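Local coordinates for putative type VI secretion protein (Escherichia coli, PDB 6SKI) that acts as a phospholipase effector of the type VI secretion system, loaded on the VgrG spike and probably hydrolysing membrane lipids of target cells, at residues V419-E430 with A455-R466; E237-T246 with V275-A284. One frame throughout, in Å; residues are numbered along the deposited sequence.

Contact 2 lies in the buried sheet of the catalytic domain, where 237-246 and 275-284 run as neighbouring parallel strands; contact 1 lies one layer further out, where helix segment 419-430 packs on 455-466 and part of the interface meets solvent. The chemistry follows this placing: backbone hydrogen bonds and apolar side chains dominate contact 2, whereas a small core of alanine, valine and isoleucine and a four-residue salt-bridge network hold contact 1. The two adjoin directly. Helix segment 419-430 is common ground, since its Met424 and Ala427 face the strands while Val423 and Asp426 touch the second helix. Phe280 of contact 2 also meets Arg466 of contact 1 in a cation-pi interaction.

Contact 1 of 2, residues V419-E430 with A455-R466; sequences VCLRVMLDAAQE and ADKAIAQGKAVR
Arg466 reaches across to Glu430 and grips it side-on with two nitrogens, NE to OE2 at 2.7 Å and NH2 to OE1 at 2.5 Å. Both carboxylate oxygens are approached from above their own plane, because the carboxylate and guanidinium planes stand 77° apart. Arg466 NH2 also donates to Asp426 OD2 at 2.7 Å, with that oxygen near the guanidinium plane. Lys463 NZ comes to the same Asp426 OD2 from its syn side, at 2.8 Å, so OD2 accepts from two cationic donors, which probably favours the charged form of Asp426. A bend at chi3 (-49°) folds the arginine back over its own helix, placing one guanidinium face on Gly462 C and Lys463 N and the other on Ala427 CA. Beyond the charges, Ile459 CG2 lies 3.4 Å from Asp426 OD2, and the contact turns apolar. The helices run in the same general direction, their axes 38° apart and 9.0 Å at closest approach, and together form a helical layer on one face of an alpha/beta-hydrolase sheet: helix 416-431 rests on strand 278-284 through Met424 and Ala427, and both helices touch strand 303-306, through Val423 and Val465. Small residues permit this approach. Ala458 CB rests against two valine methyls, 3.8 Å from Val419 CG1 and 4.0 Å from Val423 CG2, while Ala455 receives both methyls of Val419. Further out, Ala455 is backed by Leu447, and Arg422 packs on Ile438.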
loop_
_atom_site.group_PDB
_atom_site.type_symbol
_atom_site.label_atom_id
_atom_site.label_comp_id
_atom_site.label_asym_id
_atom_site.label_seq_id
_atom_site.Cartn_x
_atom_site.Cartn_y
_atom_site.Cartn_z
ATOM N N VAL A 419 -11.688 -10.242 7.958
ATOM C CA VAL A 419 -12.198 -9.528 9.123
ATOM C C VAL A 419 -11.713 -8.087 9.111
ATOM O O VAL A 419 -12.485 -7.152 9.360
ATOM C CB VAL A 419 -11.778 -10.254 10.413
ATOM C CG1 VAL A 419 -12.252 -9.491 11.633
ATOM C CG2 VAL A 419 -12.307 -11.672 10.424
ATOM N N CYS A 420 -10.429 -7.882 8.816
ATOM C CA CYS A 420 -9.910 -6.520 8.741
ATOM C C CYS A 420 -10.564 -5.739 7.608
ATOM O O CYS A 420 -10.825 -4.536 7.746
ATOM C CB CYS A 420 -8.396 -6.563 8.570
ATOM S SG CYS A 420 -7.563 -7.328 9.968
ATOM N N LEU A 421 -10.852 -6.415 6.497
ATOM C CA LEU A 421 -11.608 -5.814 5.409
ATOM C C LEU A 421 -12.973 -5.346 5.882
ATOM O O LEU A 421 -13.413 -4.247 5.543
ATOM C CB LEU A 421 -11.768 -6.825 4.279
ATOM C CG LEU A 421 -12.406 -6.315 2.996
ATOM C CD1 LEU A 421 -11.580 -5.206 2.386
ATOM C CD2 LEU A 421 -12.580 -7.457 2.038
ATOM N N ARG A 422 -13.669 -6.184 6.645
ATOM C CA ARG A 422 -15.005 -5.822 7.104
ATOM C C ARG A 422 -14.955 -4.664 8.089
ATOM O O ARG A 422 -15.853 -3.814 8.105
ATOM C CB ARG A 422 -15.694 -7.040 7.710
ATOM C CG ARG A 422 -16.113 -8.026 6.653
ATOM C CD ARG A 422 -16.302 -9.415 7.189
ATOM N NE ARG A 422 -16.248 -10.388 6.105
ATOM C CZ ARG A 422 -17.317 -10.875 5.491
ATOM N NH1 ARG A 422 -18.528 -10.475 5.849
ATOM N NH2 ARG A 422 -17.177 -11.754 4.515
ATOM N N VAL A 423 -13.904 -4.597 8.905
ATOM C CA VAL A 423 -13.757 -3.455 9.804
ATOM C C VAL A 423 -13.536 -2.170 9.013
ATOM O O VAL A 423 -14.150 -1.130 9.300
ATOM C CB VAL A 423 -12.621 -3.702 10.809
ATOM C CG1 VAL A 423 -12.537 -2.556 11.788
ATOM C CG2 VAL A 423 -12.853 -4.996 11.550
ATOM N N MET A 424 -12.667 -2.214 8.000
ATOM C CA MET A 424 -12.461 -1.025 7.175
ATOM C C MET A 424 -13.720 -0.659 6.397
ATOM O O MET A 424 -14.004 0.525 6.193
ATOM C CB MET A 424 -11.281 -1.225 6.229
ATOM C CG MET A 424 -10.830 0.054 5.540
ATOM S SD MET A 424 -10.272 1.364 6.643
ATOM C CE MET A 424 -8.773 0.659 7.295
ATOM N N LEU A 425 -14.484 -1.658 5.957
ATOM C CA LEU A 425 -15.739 -1.383 5.270
ATOM C C LEU A 425 -16.722 -0.688 6.195
ATOM O O LEU A 425 -17.418 0.242 5.783
ATOM C CB LEU A 425 -16.347 -2.678 4.734
ATOM C CG LEU A 425 -15.719 -3.332 3.508
ATOM C CD1 LEU A 425 -16.139 -4.784 3.423
ATOM C CD2 LEU A 425 -16.120 -2.596 2.260
ATOM N N ASP A 426 -16.790 -1.127 7.452
ATOM C CA ASP A 426 -17.674 -0.478 8.412
ATOM C C ASP A 426 -17.255 0.964 8.651
ATOM O O ASP A 426 -18.100 1.867 8.680
ATOM C CB ASP A 426 -17.682 -1.264 9.720
ATOM C CG ASP A 426 -18.728 -0.767 10.691
ATOM O OD1 ASP A 426 -19.834 -0.407 10.242
ATOM O OD2 ASP A 426 -18.445 -0.738 11.906
ATOM N N ALA A 427 -15.951 1.202 8.801
ATOM C CA ALA A 427 -15.472 2.564 9.013
ATOM C C ALA A 427 -15.799 3.456 7.823
ATOM O O ALA A 427 -16.304 4.575 7.985
ATOM C CB ALA A 427 -13.968 2.551 9.273
ATOM N N ALA A 428 -15.527 2.969 6.611
ATOM C CA ALA A 428 -15.776 3.772 5.422
ATOM C C ALA A 428 -17.264 4.031 5.231
ATOM O O ALA A 428 -17.665 5.146 4.883
ATOM C CB ALA A 428 -15.184 3.084 4.196
ATOM N N GLN A 429 -18.100 3.018 5.461
ATOM C CA GLN A 429 -19.539 3.200 5.334
ATOM C C GLN A 429 -20.072 4.175 6.370
ATOM O O GLN A 429 -21.039 4.895 6.102
ATOM C CB GLN A 429 -20.238 1.849 5.450
ATOM C CG GLN A 429 -20.202 1.039 4.169
ATOM C CD GLN A 429 -20.445 -0.436 4.402
ATOM O OE1 GLN A 429 -20.757 -0.856 5.514
ATOM N NE2 GLN A 429 -20.296 -1.233 3.352
ATOM N N GLU A 430 -19.466 4.212 7.559
ATOM C CA GLU A 430 -19.804 5.268 8.507
ATOM C C GLU A 430 -19.406 6.632 7.965
ATOM O O GLU A 430 -20.141 7.611 8.133
ATOM C CB GLU A 430 -19.129 5.019 9.851
ATOM C CG GLU A 430 -19.938 4.177 10.812
ATOM C CD GLU A 430 -19.262 4.039 12.158
ATOM O OE1 GLU A 430 -19.525 3.041 12.859
ATOM O OE2 GLU A 430 -18.460 4.926 12.513
ATOM N N ALA A 455 -15.419 -11.634 14.166
ATOM C CA ALA A 455 -15.439 -10.500 13.256
ATOM C C ALA A 455 -16.394 -9.436 13.761
ATOM O O ALA A 455 -16.042 -8.252 13.809
ATOM C CB ALA A 455 -15.836 -10.949 11.857
ATOM N N ASP A 456 -17.583 -9.854 14.202
ATOM C CA ASP A 456 -18.514 -8.905 14.790
ATOM C C ASP A 456 -17.844 -8.137 15.913
ATOM O O ASP A 456 -17.858 -6.900 15.924
ATOM C CB ASP A 456 -19.749 -9.639 15.304
ATOM C CG ASP A 456 -20.644 -10.120 14.187
ATOM O OD1 ASP A 456 -20.300 -9.891 13.010
ATOM O OD2 ASP A 456 -21.690 -10.732 14.485
ATOM N N LYS A 457 -17.163 -8.852 16.812
ATOM C CA LYS A 457 -16.480 -8.178 17.905
ATOM C C LYS A 457 -15.466 -7.189 17.364
ATOM O O LYS A 457 -15.441 -6.024 17.781
ATOM C CB LYS A 457 -15.810 -9.198 18.822
ATOM C CG LYS A 457 -15.112 -8.574 20.014
ATOM C CD LYS A 457 -14.995 -9.555 21.160
ATOM C CE LYS A 457 -14.137 -8.989 22.273
ATOM N NZ LYS A 457 -13.777 -10.029 23.270
ATOM N N ALA A 458 -14.682 -7.608 16.368
ATOM C CA ALA A 458 -13.716 -6.697 15.776
ATOM C C ALA A 458 -14.413 -5.476 15.206
ATOM O O ALA A 458 -13.992 -4.341 15.457
ATOM C CB ALA A 458 -12.910 -7.412 14.694
ATOM N N ILE A 459 -15.527 -5.684 14.500
ATOM C CA ILE A 459 -16.267 -4.548 13.965
ATOM C C ILE A 459 -16.714 -3.648 15.102
ATOM O O ILE A 459 -16.533 -2.424 15.052
ATOM C CB ILE A 459 -17.452 -5.029 13.109
ATOM C CG1 ILE A 459 -16.961 -5.501 11.742
ATOM C CG2 ILE A 459 -18.476 -3.927 12.948
ATOM C CD1 ILE A 459 -17.828 -6.553 11.110
ATOM N N ALA A 460 -17.221 -4.245 16.184
ATOM C CA ALA A 460 -17.625 -3.438 17.324
ATOM C C ALA A 460 -16.437 -2.670 17.874
ATOM O O ALA A 460 -16.547 -1.473 18.171
ATOM C CB ALA A 460 -18.248 -4.319 18.403
ATOM N N GLN A 461 -15.274 -3.322 17.941
ATOM C CA GLN A 461 -14.084 -2.634 18.417
ATOM C C GLN A 461 -13.793 -1.419 17.559
ATOM O O GLN A 461 -13.502 -0.337 18.084
ATOM C CB GLN A 461 -12.895 -3.590 18.430
ATOM C CG GLN A 461 -12.958 -4.613 19.536
ATOM C CD GLN A 461 -11.793 -5.563 19.504
ATOM O OE1 GLN A 461 -10.879 -5.410 18.701
ATOM N NE2 GLN A 461 -11.818 -6.556 20.378
ATOM N N GLY A 462 -13.944 -1.553 16.240
ATOM C CA GLY A 462 -13.741 -0.404 15.382
ATOM C C GLY A 462 -14.678 0.725 15.747
ATOM O O GLY A 462 -14.242 1.862 15.950
ATOM N N LYS A 463 -15.962 0.407 15.931
ATOM C CA LYS A 463 -16.912 1.433 16.334
ATOM C C LYS A 463 -16.446 2.110 17.611
ATOM O O LYS A 463 -16.474 3.343 17.716
ATOM C CB LYS A 463 -18.298 0.823 16.524
ATOM C CG LYS A 463 -18.904 0.272 15.253
ATOM C CD LYS A 463 -20.246 -0.380 15.518
ATOM C CE LYS A 463 -20.809 -1.010 14.256
ATOM N NZ LYS A 463 -20.915 -0.036 13.136
ATOM N N ALA A 464 -15.936 1.324 18.559
ATOM C CA ALA A 464 -15.506 1.895 19.826
ATOM C C ALA A 464 -14.383 2.898 19.615
ATOM O O ALA A 464 -14.380 3.973 20.222
ATOM C CB ALA A 464 -15.073 0.788 20.783
ATOM N N VAL A 465 -13.420 2.573 18.751
ATOM C CA VAL A 465 -12.333 3.518 18.523
ATOM C C VAL A 465 -12.825 4.692 17.689
ATOM O O VAL A 465 -12.283 5.801 17.770
ATOM C CB VAL A 465 -11.115 2.815 17.896
ATOM C CG1 VAL A 465 -10.883 1.479 18.570
ATOM C CG2 VAL A 465 -11.275 2.647 16.407
ATOM N N ARG A 466 -13.862 4.474 16.876
ATOM C CA ARG A 466 -14.397 5.566 16.070
ATOM C C ARG A 466 -15.283 6.480 16.905
ATOM O O ARG A 466 -15.327 7.692 16.673
ATOM C CB ARG A 466 -15.146 5.008 14.866
ATOM C CG ARG A 466 -14.212 4.464 13.804
ATOM C CD ARG A 466 -14.908 4.259 12.481
ATOM N NE ARG A 466 -16.160 3.534 12.634
ATOM C CZ ARG A 466 -16.274 2.219 12.495
ATOM N NH1 ARG A 466 -15.206 1.490 12.207
ATOM N NH2 ARG A 466 -17.449 1.633 12.649
#

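Contact 2 of 2, residues E237-T246 with V275-A284; sequences EVRFLGLFDT and VAKKVFQITA
Phe240 leans from its strand over the backbone of 278-280, and its atoms meet the neighbour in sequence. Phe240 CB passes Lys278 O at 4.1 Å and CG at 4.0 Å. Phe240 CD1 comes 3.5 Å from Lys278 O. Lys278 CB lies at the ring edge, in plane, and CE1 and CZ end against Phe280 CB, CZ at 3.7 Å. With CG anti to the backbone N (chi1 -180°), the ring runs alongside the Phe280 side chain and points the same way. Gly242, next on this face, has no side chain to compete with the ring for room. Beneath the rings the strands pair in parallel, 6° apart: Leu241 N donates to Lys278 O at 2.9 Å, Leu241 O accepts from Phe280 N, and Leu243 repeats the pattern with Phe280 O and Ile282 N. This is part of the mostly parallel central sheet expected of an alpha/beta hydrolase, with strand 184-195 flanking 237-243 on its other edge. On the reverse face Leu241 CB meets Val279 CG2 at 3.8 Å, and helix 198-211 covers Val238 and Leu243. At the C-terminal end Asp245 accepts a weak bond from Ala284 N through OD1, while OD2 is held by Arg534 and His310 ND1, consistent with the acid of a Ser197-His310-Asp245 triad. At the other end a salt bridge, its hydrogen bond weak, joins Lys277 NZ to Glu237 OE2 at 3.2 Å.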
loop_
_atom_site.group_PDB
_atom_site.type_symbol
_atom_site.label_atom_id
_atom_site.label_comp_id
_atom_site.label_asym_id
_atom_site.label_seq_id
_atom_site.Cartn_x
_atom_site.Cartn_y
_atom_site.Cartn_z
ATOM N N GLU A 237 -11.337 17.592 -2.050
ATOM C CA GLU A 237 -11.383 17.384 -0.613
ATOM C C GLU A 237 -11.356 15.886 -0.356
ATOM O O GLU A 237 -11.797 15.097 -1.192
ATOM C CB GLU A 237 -12.635 18.037 -0.013
ATOM C CG GLU A 237 -12.876 17.761 1.453
ATOM C CD GLU A 237 -13.909 18.688 2.050
ATOM O OE1 GLU A 237 -14.425 19.554 1.315
ATOM O OE2 GLU A 237 -14.208 18.551 3.255
ATOM N N VAL A 238 -10.820 15.488 0.793
ATOM C CA VAL A 238 -10.753 14.082 1.173
ATOM C C VAL A 238 -11.879 13.798 2.155
ATOM O O VAL A 238 -11.989 14.462 3.192
ATOM C CB VAL A 238 -9.388 13.718 1.776
ATOM C CG1 VAL A 238 -9.379 12.264 2.200
ATOM C CG2 VAL A 238 -8.287 13.969 0.775
ATOM N N ARG A 239 -12.722 12.821 1.825
ATOM C CA ARG A 239 -13.820 12.440 2.705
ATOM C C ARG A 239 -13.379 11.405 3.731
ATOM O O ARG A 239 -13.524 11.612 4.939
ATOM C CB ARG A 239 -14.997 11.912 1.883
ATOM C CG ARG A 239 -16.266 11.734 2.691
ATOM C CD ARG A 239 -17.405 11.213 1.844
ATOM N NE ARG A 239 -16.994 10.124 0.968
ATOM C CZ ARG A 239 -17.814 9.496 0.137
ATOM N NH1 ARG A 239 -19.088 9.849 0.072
ATOM N NH2 ARG A 239 -17.365 8.513 -0.627
ATOM N N PHE A 240 -12.842 10.280 3.267
ATOM C CA PHE A 240 -12.413 9.200 4.143
ATOM C C PHE A 240 -10.992 8.789 3.803
ATOM O O PHE A 240 -10.663 8.588 2.631
ATOM C CB PHE A 240 -13.341 7.989 4.037
ATOM C CG PHE A 240 -12.945 6.848 4.928
ATOM C CD1 PHE A 240 -13.079 6.945 6.298
ATOM C CD2 PHE A 240 -12.431 5.683 4.396
ATOM C CE1 PHE A 240 -12.717 5.904 7.115
ATOM C CE2 PHE A 240 -12.065 4.640 5.212
ATOM C CZ PHE A 240 -12.207 4.753 6.572
ATOM N N LEU A 241 -10.156 8.667 4.828
ATOM C CA LEU A 241 -8.799 8.151 4.700
ATOM C C LEU A 241 -8.748 6.797 5.393
ATOM O O LEU A 241 -8.866 6.717 6.619
ATOM C CB LEU A 241 -7.789 9.121 5.307
ATOM C CG LEU A 241 -6.309 8.874 5.024
ATOM C CD1 LEU A 241 -6.045 8.865 3.542
ATOM C CD2 LEU A 241 -5.466 9.931 5.704
ATOM N N GLY A 242 -8.578 5.736 4.612
ATOM C CA GLY A 242 -8.522 4.403 5.172
ATOM C C GLY A 242 -7.147 3.790 5.055
ATOM O O GLY A 242 -6.681 3.501 3.952
ATOM N N LEU A 243 -6.486 3.579 6.187
ATOM C CA LEU A 243 -5.116 3.096 6.221
ATOM C C LEU A 243 -5.083 1.731 6.885
ATOM O O LEU A 243 -5.775 1.501 7.879
ATOM C CB LEU A 243 -4.219 4.069 6.979
ATOM C CG LEU A 243 -4.400 5.543 6.627
ATOM C CD1 LEU A 243 -3.773 6.413 7.694
ATOM C CD2 LEU A 243 -3.823 5.853 5.261
ATOM N N PHE A 244 -4.283 0.820 6.338
ATOM C CA PHE A 244 -4.267 -0.542 6.852
ATOM C C PHE A 244 -3.058 -0.866 7.718
ATOM O O PHE A 244 -3.217 -1.536 8.738
ATOM C CB PHE A 244 -4.368 -1.549 5.708
ATOM C CG PHE A 244 -5.779 -1.915 5.360
ATOM C CD1 PHE A 244 -6.535 -2.680 6.229
ATOM C CD2 PHE A 244 -6.353 -1.499 4.178
ATOM C CE1 PHE A 244 -7.827 -3.022 5.926
ATOM C CE2 PHE A 244 -7.648 -1.840 3.872
ATOM C CZ PHE A 244 -8.386 -2.604 4.747
ATOM N N ASP A 245 -1.845 -0.486 7.324
ATOM C CA ASP A 245 -0.734 -0.520 8.269
ATOM C C ASP A 245 0.398 0.367 7.779
ATOM O O ASP A 245 1.272 -0.116 7.060
ATOM C CB ASP A 245 -0.232 -1.956 8.445
ATOM C CG ASP A 245 0.399 -2.201 9.797
ATOM O OD1 ASP A 245 0.063 -1.482 10.754
ATOM O OD2 ASP A 245 1.238 -3.117 9.900
ATOM N N THR A 246 0.463 1.618 8.221
ATOM C CA THR A 246 1.368 2.571 7.583
ATOM C C THR A 246 2.814 2.211 7.892
ATOM O O THR A 246 3.253 2.284 9.044
ATOM C CB THR A 246 1.059 3.994 8.027
ATOM O OG1 THR A 246 -0.348 4.231 7.912
ATOM C CG2 THR A 246 1.800 4.981 7.150
ATOM N N VAL A 275 -7.223 17.157 7.416
ATOM C CA VAL A 275 -6.711 16.373 6.300
ATOM C C VAL A 275 -7.831 15.582 5.644
ATOM O O VAL A 275 -7.764 15.272 4.450
ATOM C CB VAL A 275 -5.565 15.460 6.774
ATOM C CG1 VAL A 275 -6.099 14.282 7.569
ATOM C CG2 VAL A 275 -4.741 14.989 5.596
ATOM N N ALA A 276 -8.875 15.257 6.399
ATOM C CA ALA A 276 -10.008 14.492 5.899
ATOM C C ALA A 276 -11.142 14.635 6.898
ATOM O O ALA A 276 -10.944 15.066 8.034
ATOM C CB ALA A 276 -9.650 13.020 5.687
ATOM N N LYS A 277 -12.343 14.270 6.457
ATOM C CA LYS A 277 -13.493 14.351 7.348
ATOM C C LYS A 277 -13.509 13.185 8.325
ATOM O O LYS A 277 -13.796 13.365 9.512
ATOM C CB LYS A 277 -14.783 14.418 6.533
ATOM C CG LYS A 277 -14.779 15.554 5.525
ATOM C CD LYS A 277 -16.156 15.824 4.952
ATOM C CE LYS A 277 -16.348 15.132 3.614
ATOM N NZ LYS A 277 -15.724 15.888 2.493
ATOM N N LYS A 278 -13.192 11.985 7.848
ATOM C CA LYS A 278 -13.043 10.814 8.697
ATOM C C LYS A 278 -11.770 10.082 8.307
ATOM O O LYS A 278 -11.487 9.901 7.120
ATOM C CB LYS A 278 -14.242 9.872 8.573
ATOM C CG LYS A 278 -15.573 10.495 8.946
ATOM C CD LYS A 278 -15.622 10.864 10.411
ATOM C CE LYS A 278 -17.048 10.907 10.917
ATOM N NZ LYS A 278 -17.859 9.800 10.346
ATOM N N VAL A 279 -10.995 9.675 9.307
ATOM C CA VAL A 279 -9.777 8.901 9.104
ATOM C C VAL A 279 -9.846 7.677 10.002
ATOM O O VAL A 279 -10.225 7.786 11.173
ATOM C CB VAL A 279 -8.510 9.723 9.405
ATOM C CG1 VAL A 279 -7.266 8.881 9.209
ATOM C CG2 VAL A 279 -8.456 10.961 8.532
ATOM N N PHE A 280 -9.503 6.515 9.454
ATOM C CA PHE A 280 -9.475 5.277 10.219
ATOM C C PHE A 280 -8.251 4.470 9.828
ATOM O O PHE A 280 -7.991 4.272 8.639
ATOM C CB PHE A 280 -10.736 4.448 9.980
ATOM C CG PHE A 280 -10.831 3.227 10.844
ATOM C CD1 PHE A 280 -11.014 3.341 12.207
ATOM C CD2 PHE A 280 -10.726 1.965 10.293
ATOM C CE1 PHE A 280 -11.100 2.221 12.997
ATOM C CE2 PHE A 280 -10.816 0.846 11.082
ATOM C CZ PHE A 280 -10.999 0.975 12.436
ATOM N N GLN A 281 -7.498 4.014 10.823
ATOM C CA GLN A 281 -6.400 3.090 10.603
ATOM C C GLN A 281 -6.610 1.819 11.405
ATOM O O GLN A 281 -7.011 1.865 12.570
ATOM C CB GLN A 281 -5.050 3.687 10.983
ATOM C CG GLN A 281 -3.897 2.896 10.408
ATOM C CD GLN A 281 -2.556 3.527 10.658
ATOM O OE1 GLN A 281 -2.322 4.124 11.702
ATOM N NE2 GLN A 281 -1.655 3.384 9.702
ATOM N N ILE A 282 -6.333 0.688 10.772
ATOM C CA ILE A 282 -6.169 -0.579 11.465
ATOM C C ILE A 282 -4.676 -0.808 11.631
ATOM O O ILE A 282 -3.878 -0.331 10.819
ATOM C CB ILE A 282 -6.842 -1.735 10.711
ATOM C CG1 ILE A 282 -8.230 -1.312 10.241
ATOM C CG2 ILE A 282 -6.977 -2.938 11.615
ATOM C CD1 ILE A 282 -8.955 -2.362 9.448
ATOM N N THR A 283 -4.290 -1.459 12.718
ATOM C CA THR A 283 -2.887 -1.657 13.047
ATOM C C THR A 283 -2.660 -3.122 13.382
ATOM O O THR A 283 -3.505 -3.757 14.016
ATOM C CB THR A 283 -2.480 -0.745 14.218
ATOM O OG1 THR A 283 -2.200 0.568 13.722
ATOM C CG2 THR A 283 -1.263 -1.280 14.954
ATOM N N ALA A 284 -1.528 -3.659 12.939
ATOM C CA ALA A 284 -1.183 -5.046 13.215
ATOM C C ALA A 284 -0.597 -5.160 14.614
ATOM O O ALA A 284 0.452 -4.577 14.903
ATOM C CB ALA A 284 -0.190 -5.558 12.178
#